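Local coordinates for protein RickCE (Rickettsia bellii, PDB 5HAM) that is an effector protease of the CE clan, a deubiquitinase that probably cleaves ubiquitin from modified proteins through its cysteine-protease-type catalytic domain, at residues A[16-19]-A[20-24]. Numbering follows the deposited sequence.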
loop_
_atom_site.group_PDB
_atom_site.type_symbol
_atom_site.label_atom_id
_atom_site.label_comp_id
_atom_site.label_asym_id
_atom_site.label_seq_id
_atom_site.Cartn_x
_atom_site.Cartn_y
_atom_site.Cartn_z
ATOM N N HIS A 16 1.500 -12.647 8.028
ATOM C CA HIS A 16 1.927 -13.722 8.934
ATOM C C HIS A 16 2.399 -13.201 10.284
ATOM O O HIS A 16 2.047 -13.740 11.333
ATOM C CB HIS A 16 3.067 -14.540 8.322
ATOM C CG HIS A 16 2.691 -15.260 7.070
ATOM N ND1 HIS A 16 3.620 -15.820 6.219
ATOM C CD2 HIS A 16 1.477 -15.506 6.516
ATOM C CE1 HIS A 16 2.998 -16.379 5.200
ATOM N NE2 HIS A 16 1.702 -16.200 5.351
ATOM N N LEU A 17 3.236 -12.172 10.241
ATOM C CA LEU A 17 3.729 -11.543 11.447
ATOM C C LEU A 17 2.575 -11.047 12.315
ATOM O O LEU A 17 2.598 -11.218 13.536
ATOM C CB LEU A 17 4.668 -10.399 11.082
ATOM C CG LEU A 17 6.033 -10.949 10.690
ATOM C CD1 LEU A 17 6.858 -9.902 9.949
ATOM C CD2 LEU A 17 6.721 -11.436 11.956
ATOM N N LEU A 18 1.564 -10.459 11.683
ATOM C CA LEU A 18 0.422 -9.924 12.417
ATOM C C LEU A 18 -0.399 -11.043 13.026
ATOM O O LEU A 18 -0.692 -11.032 14.224
ATOM C CB LEU A 18 -0.463 -9.068 11.513
ATOM C CG LEU A 18 0.061 -7.661 11.220
ATOM C CD1 LEU A 18 -0.792 -7.006 10.148
ATOM C CD2 LEU A 18 0.086 -6.826 12.488
ATOM N N THR A 19 -0.763 -12.003 12.189
ATOM C CA THR A 19 -1.501 -13.184 12.616
ATOM C C THR A 19 -0.811 -13.943 13.761
ATOM O O THR A 19 -1.464 -14.386 14.705
ATOM C CB THR A 19 -1.736 -14.113 11.419
ATOM O OG1 THR A 19 -2.651 -13.473 10.525
ATOM C CG2 THR A 19 -2.321 -15.436 11.856
ATOM N N ALA A 20 0.511 -14.061 13.687
ATOM C CA ALA A 20 1.274 -14.765 14.712
ATOM C C ALA A 20 1.293 -14.025 16.050
ATOM O O ALA A 20 1.416 -14.638 17.112
ATOM C CB ALA A 20 2.694 -15.017 14.230
ATOM N N GLN A 21 1.165 -12.707 16.006
ATOM C CA GLN A 21 1.266 -11.926 17.222
ATOM C C GLN A 21 -0.071 -11.347 17.672
ATOM O O GLN A 21 -0.109 -10.489 18.554
ATOM C CB GLN A 21 2.289 -10.816 17.042
ATOM C CG GLN A 21 3.728 -11.284 17.192
ATOM C CD GLN A 21 4.705 -10.159 16.920
ATOM O OE1 GLN A 21 4.916 -9.781 15.767
ATOM N NE2 GLN A 21 5.296 -9.603 17.976
ATOM N N LEU A 22 -1.158 -11.809 17.063
ATOM C CA LEU A 22 -2.490 -11.343 17.430
ATOM C C LEU A 22 -3.475 -12.492 17.657
ATOM O O LEU A 22 -3.649 -13.346 16.793
ATOM C CB LEU A 22 -3.036 -10.397 16.355
ATOM C CG LEU A 22 -2.445 -8.985 16.336
ATOM C CD1 LEU A 22 -2.882 -8.199 15.098
ATOM C CD2 LEU A 22 -2.826 -8.246 17.600
ATOM N N ASP A 23 -4.114 -12.498 18.824
ATOM C CA ASP A 23 -5.194 -13.439 19.145
ATOM C C ASP A 23 -6.385 -13.289 18.187
ATOM O O ASP A 23 -7.105 -12.280 18.218
ATOM C CB ASP A 23 -5.645 -13.206 20.588
ATOM C CG ASP A 23 -6.772 -14.132 21.015
ATOM O OD1 ASP A 23 -7.081 -15.090 20.273
ATOM O OD2 ASP A 23 -7.346 -13.901 22.105
ATOM N N GLU A 24 -6.599 -14.308 17.357
ATOM C CA GLU A 24 -7.599 -14.240 16.283
ATOM C C GLU A 24 -9.026 -14.144 16.815
ATOM O O GLU A 24 -9.913 -13.661 16.131
ATOM C CB GLU A 24 -7.459 -15.422 15.317
#
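Leu18 and Leu22, four residues apart, run side by side and point the same way, with Leu18 CD2 lying 4.2 Å from Leu22 CD1. Each has CG beside its own backbone N and anti to the carbonyl carbon (chi1 -77° and -75°), a rotamer they share although the backbone is helical at Leu18 and extended at Leu22; both also rest on Val29 of strand 27-34. Leu22 meets backbone as well, since its CB comes within 3.2 Å of Leu18 O. Ala20 N still makes an i to i-4 bond to His16 O (2.8 Å, 154° at the hydrogen). Gln21 N, by contrast, divides itself between Leu18 O at 3.1 Å, which it meets from well above the carbonyl plane, and a weak bond to Leu17 O at 3.2 Å. Gln21 also leaves helical backbone angles. Its chain, extended beyond CG, passes Leu17 O, while the side chain touches Val216 and Ile220 of helix 211-223. Thr19 OG1 hydrogen-bonds to Thr15 O, one turn back in the same helix. Together, the passage from i to i-4 to i to i-3 bonding and the loss of helical angles typify the C-terminal end of a helix, here joining helix 11-20 to edge strand 27-34 of the mixed sheet.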